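Local coordinates for protein HTH-type transcriptional regulator mcbR (Escherichia coli UMEA 3718-1, PDB 4P9F) that represses transcription of the mcbA gene by binding its promoter region, which prevents colanic acid overproduction and mucoidy and is important for biofilm formation, at residues L6-Q9 and V10-D13; M122-I125 and I126-R130. All coordinates share one frame; numbering follows the deposited sequence.

Interaction 1: residues L6-Q9 and V10-D13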
loop_
_atom_site.group_PDB
_atom_site.type_symbol
_atom_site.label_atom_id
_atom_site.label_comp_id
_atom_site.label_asym_id
_atom_site.label_seq_id
_atom_site.Cartn_x
_atom_site.Cartn_y
_atom_site.Cartn_z
ATOM N N LEU A 6 -6.803 17.767 -14.446
ATOM C CA LEU A 6 -7.384 16.878 -15.449
ATOM C C LEU A 6 -6.744 15.502 -15.293
ATOM O O LEU A 6 -7.382 14.455 -15.426
ATOM C CB LEU A 6 -7.152 17.441 -16.865
ATOM C CG LEU A 6 -8.026 18.648 -17.214
ATOM C CD1 LEU A 6 -7.887 19.047 -18.710
ATOM C CD2 LEU A 6 -9.491 18.448 -16.777
ATOM N N THR A 7 -5.444 15.500 -15.061
ATOM C CA THR A 7 -4.749 14.234 -14.887
ATOM C C THR A 7 -5.282 13.443 -13.680
ATOM O O THR A 7 -5.526 12.251 -13.781
ATOM C CB THR A 7 -3.257 14.478 -14.683
ATOM O OG1 THR A 7 -2.778 15.296 -15.751
ATOM C CG2 THR A 7 -2.466 13.128 -14.613
ATOM N N LEU A 8 -5.509 14.132 -12.565
ATOM C CA LEU A 8 -6.010 13.466 -11.354
ATOM C C LEU A 8 -7.417 12.927 -11.586
ATOM O O LEU A 8 -7.755 11.848 -11.115
ATOM C CB LEU A 8 -6.025 14.428 -10.158
ATOM C CG LEU A 8 -6.585 13.879 -8.823
ATOM C CD1 LEU A 8 -5.804 12.619 -8.397
ATOM C CD2 LEU A 8 -6.524 14.963 -7.732
ATOM N N GLN A 9 -8.217 13.675 -12.351
ATOM C CA GLN A 9 -9.597 13.297 -12.591
ATOM C C GLN A 9 -9.661 12.021 -13.418
ATOM O O GLN A 9 -10.418 11.094 -13.115
ATOM C CB GLN A 9 -10.332 14.432 -13.315
ATOM C CG GLN A 9 -11.801 14.213 -13.418
ATOM C CD GLN A 9 -12.423 14.053 -12.047
ATOM O OE1 GLN A 9 -13.031 13.023 -11.742
ATOM N NE2 GLN A 9 -12.250 15.068 -11.202
ATOM N N VAL A 10 -8.845 11.953 -14.455
ATOM C CA VAL A 10 -8.773 10.719 -15.237
ATOM C C VAL A 10 -8.234 9.557 -14.388
ATOM O O VAL A 10 -8.728 8.446 -14.457
ATOM C CB VAL A 10 -7.876 10.888 -16.491
ATOM C CG1 VAL A 10 -7.775 9.564 -17.252
ATOM C CG2 VAL A 10 -8.428 12.014 -17.414
ATOM N N GLU A 11 -7.202 9.829 -13.589
ATOM C CA GLU A 11 -6.619 8.792 -12.762
ATOM C C GLU A 11 -7.622 8.200 -11.757
ATOM O O GLU A 11 -7.725 6.979 -11.615
ATOM C CB GLU A 11 -5.429 9.330 -11.982
ATOM C CG GLU A 11 -4.749 8.216 -11.197
ATOM C CD GLU A 11 -3.693 8.725 -10.250
ATOM O OE1 GLU A 11 -3.604 9.964 -10.056
ATOM O OE2 GLU A 11 -2.942 7.876 -9.722
ATOM N N ASN A 12 -8.346 9.073 -11.060
ATOM C CA ASN A 12 -9.359 8.620 -10.103
ATOM C C ASN A 12 -10.482 7.862 -10.777
ATOM O O ASN A 12 -10.970 6.865 -10.238
ATOM C CB ASN A 12 -9.915 9.802 -9.312
ATOM C CG ASN A 12 -8.923 10.320 -8.298
ATOM O OD1 ASN A 12 -8.027 9.586 -7.855
ATOM N ND2 ASN A 12 -9.083 11.569 -7.900
ATOM N N ASP A 13 -10.890 8.311 -11.962
ATOM C CA ASP A 13 -11.936 7.583 -12.684
ATOM C C ASP A 13 -11.463 6.187 -13.126
ATOM O O ASP A 13 -12.203 5.207 -13.028
ATOM C CB ASP A 13 -12.431 8.406 -13.868
ATOM C CG ASP A 13 -13.266 9.619 -13.413
ATOM O OD1 ASP A 13 -13.750 9.604 -12.255
ATOM O OD2 ASP A 13 -13.435 10.580 -14.200
#
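Asn12 N donates to Leu8 O at 2.8 Å, in a nearly straight bond (169° at the hydrogen), and the same i to i+4 pattern repeats along the first two turns of helix 6-19. Val10 N to Leu6 O, Glu11 N to Thr7 O and Asp13 N to Gln9 O close the same way. Ser5, just ahead, takes the amide of Leu8 with its hydroxyl. Among the side chains, Glu11 stretches out fully, its CG anti to the backbone N (chi1 -176°), and carries its carboxylate to Arg51, where OE1 makes a salt bridge; Thr7 joins the same helix 42-54 by a hydrogen bond from OG1 to Glu47. Helix 6-19 belongs to the N-terminal winged helix-turn-helix domain of a GntR regulator, and these polar links, with Val10 and Glu11 lying on Ala48, fasten it to the helix that completes the DNA-binding helix-turn-helix and runs on beyond it. Across the turn, the aliphatic end of Leu8 crosses the amide of Asn12, with CD1 3.5 Å from ND2, while that ND2 makes no hydrogen bond to Leu8 O. Replacing Asn12 with an alanine would probably uncover this flank of the Leu8 methyl CD1, though the backbone bond to Leu8 O would remain. On the next strip of the surface the Gln9 chain, bent at its second torsion, brings OE1 to 3.5 Å from Asp13 OD2; both are acceptors, the amide and carboxylate planes stand 50° apart, and no bond joins them. Val10 presses CG2 against Leu6 O at 3.3 Å and, together with Leu6, packs on Met40.

Interaction 2: residues M122-I125 and I126-R130; sequences MEQI and INVNR
Ile126 N donates to Met122 O at 3.0 Å, the first of four successive i to i+4 hydrogen bonds that join these segments as the first turns of helix 122-138. Asn127 N follows to Glu123 O at 2.8 Å, then Val128 N to Gln124 O, and Asn129 N to Ile125 O, the last with its donor tilted 33° from the carbonyl plane.

Polar side chains gather along one strip. Asn127, its CG anti to the backbone N (chi1 -173°), offers OD1 to Arg130, whose guanidinium takes it side-on: NE lies 3.1 Å and NH2 3.0 Å from that single oxygen, which sits at the edge of the group and within its plane. His16 NE2 is also hydrogen-bonded to Asn127 OD1, so the oxygen has protein partners on two helices, which probably limits rotation of the amide. The Gln124 amide runs alongside that of Asn127, the planes 45° apart and Gln124 OE1 3.6 Å from Asn127 ND2.

Packing contacts line other faces. Selenomethionine Met122 bends at chi2 and chi3, and its CG meets CD1 of Ile126 at 4.0 Å as the two chains cross. Both side chains also touch Tyr164 of helix 161-166, with Leu163 adding to the cover of Ile126. Val128 CG2 lies 3.1 Å from Gln124 O, with Gln124 NE2 alongside; Val128 packs on Leu113, while Gln124 and Ile125 rest on Ala116 of helix 100-119.

Such a helix, its apolar side chains shared between neighbouring helices and its polar strip meeting the N-terminal helix, is in keeping with the all-helical FCD domain, the C-terminal effector-binding module of this GntR subfamily.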
loop_
_atom_site.group_PDB
_atom_site.type_symbol
_atom_site.label_atom_id
_atom_site.label_comp_id
_atom_site.label_asym_id
_atom_site.label_seq_id
_atom_site.Cartn_x
_atom_site.Cartn_y
_atom_site.Cartn_z
HETATM N N MSE A 122 -25.715 -4.500 -10.377
HETATM C CA MSE A 122 -24.510 -5.100 -9.832
HETATM C C MSE A 122 -23.440 -4.046 -9.598
HETATM O O MSE A 122 -22.730 -4.101 -8.602
HETATM C CB MSE A 122 -23.970 -6.197 -10.744
HETATM C CG MSE A 122 -22.634 -6.777 -10.240
HETATM SE SE MSE A 122 -22.804 -7.701 -8.537
HETATM C CE MSE A 122 -23.567 -9.353 -9.203
ATOM N N GLU A 123 -23.328 -3.082 -10.507
ATOM C CA GLU A 123 -22.302 -2.050 -10.364
ATOM C C GLU A 123 -22.515 -1.201 -9.102
ATOM O O GLU A 123 -21.570 -0.909 -8.371
ATOM C CB GLU A 123 -22.257 -1.164 -11.605
ATOM C CG GLU A 123 -21.187 -0.101 -11.502
ATOM C CD GLU A 123 -21.174 0.819 -12.710
ATOM O OE1 GLU A 123 -21.961 0.572 -13.646
ATOM O OE2 GLU A 123 -20.394 1.794 -12.711
ATOM N N GLN A 124 -23.766 -0.844 -8.849
ATOM C CA GLN A 124 -24.143 -0.073 -7.674
ATOM C C GLN A 124 -23.943 -0.863 -6.385
ATOM O O GLN A 124 -23.523 -0.308 -5.376
ATOM C CB GLN A 124 -25.598 0.375 -7.809
ATOM C CG GLN A 124 -25.731 1.761 -8.392
ATOM C CD GLN A 124 -25.138 2.825 -7.479
ATOM O OE1 GLN A 124 -23.953 3.184 -7.589
ATOM N NE2 GLN A 124 -25.968 3.347 -6.575
ATOM N N ILE A 125 -24.219 -2.161 -6.421
ATOM C CA ILE A 125 -23.920 -3.039 -5.290
ATOM C C ILE A 125 -22.424 -2.991 -4.950
ATOM O O ILE A 125 -22.010 -2.835 -3.795
ATOM C CB ILE A 125 -24.302 -4.504 -5.587
ATOM C CG1 ILE A 125 -25.820 -4.656 -5.723
ATOM C CG2 ILE A 125 -23.735 -5.446 -4.504
ATOM C CD1 ILE A 125 -26.242 -6.045 -6.093
ATOM N N ILE A 126 -21.610 -3.149 -5.980
ATOM C CA ILE A 126 -20.176 -3.122 -5.785
ATOM C C ILE A 126 -19.730 -1.748 -5.286
ATOM O O ILE A 126 -18.999 -1.644 -4.301
ATOM C CB ILE A 126 -19.458 -3.488 -7.087
ATOM C CG1 ILE A 126 -19.768 -4.954 -7.428
ATOM C CG2 ILE A 126 -17.966 -3.289 -6.947
ATOM C CD1 ILE A 126 -19.229 -5.414 -8.772
ATOM N N ASN A 127 -20.225 -0.699 -5.935
ATOM C CA ASN A 127 -19.814 0.655 -5.599
ATOM C C ASN A 127 -20.243 1.093 -4.204
ATOM O O ASN A 127 -19.446 1.672 -3.455
ATOM C CB ASN A 127 -20.339 1.648 -6.635
ATOM C CG ASN A 127 -19.787 3.048 -6.408
ATOM O OD1 ASN A 127 -18.570 3.234 -6.285
ATOM N ND2 ASN A 127 -20.668 4.036 -6.370
ATOM N N VAL A 128 -21.494 0.818 -3.852
ATOM C CA VAL A 128 -21.982 1.204 -2.534
ATOM C C VAL A 128 -21.237 0.420 -1.429
ATOM O O VAL A 128 -20.925 0.990 -0.384
ATOM C CB VAL A 128 -23.519 1.013 -2.410
ATOM C CG1 VAL A 128 -23.982 1.317 -1.000
ATOM C CG2 VAL A 128 -24.241 1.947 -3.384
ATOM N N ASN A 129 -20.931 -0.861 -1.656
ATOM C CA ASN A 129 -20.127 -1.621 -0.682
ATOM C C ASN A 129 -18.788 -0.927 -0.407
ATOM O O ASN A 129 -18.379 -0.751 0.747
ATOM C CB ASN A 129 -19.901 -3.057 -1.172
ATOM C CG ASN A 129 -18.723 -3.743 -0.487
ATOM O OD1 ASN A 129 -17.671 -3.920 -1.085
ATOM N ND2 ASN A 129 -18.888 -4.107 0.768
ATOM N N ARG A 130 -18.149 -0.494 -1.487
ATOM C CA ARG A 130 -16.913 0.283 -1.449
ATOM C C ARG A 130 -17.068 1.580 -0.658
ATOM O O ARG A 130 -16.287 1.862 0.253
ATOM C CB ARG A 130 -16.480 0.580 -2.894
ATOM C CG ARG A 130 -15.090 1.144 -3.095
ATOM C CD ARG A 130 -14.928 1.559 -4.563
ATOM N NE ARG A 130 -15.823 2.679 -4.895
ATOM C CZ ARG A 130 -15.542 3.961 -4.691
ATOM N NH1 ARG A 130 -14.400 4.316 -4.113
ATOM N NH2 ARG A 130 -16.421 4.887 -5.032
#

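The two contacts lie in different domains, interaction 1 at the start of helix 6-19 in the DNA-binding domain and interaction 2 at the start of helix 122-138 in the FCD domain. Their centres are 20 Å apart and their nearest atoms about 7 Å, without touching. Helix 6-19 nevertheless connects them: the residues of interaction 1, in its first half, meet helix 42-54, while His16, in its second half, reaches Asn127 of interaction 2, with Glu123 touching Ile20 just beyond the helix. Helix 6-19 thus contacts helix 42-54 of its own domain and, nearer its end, the FCD domain.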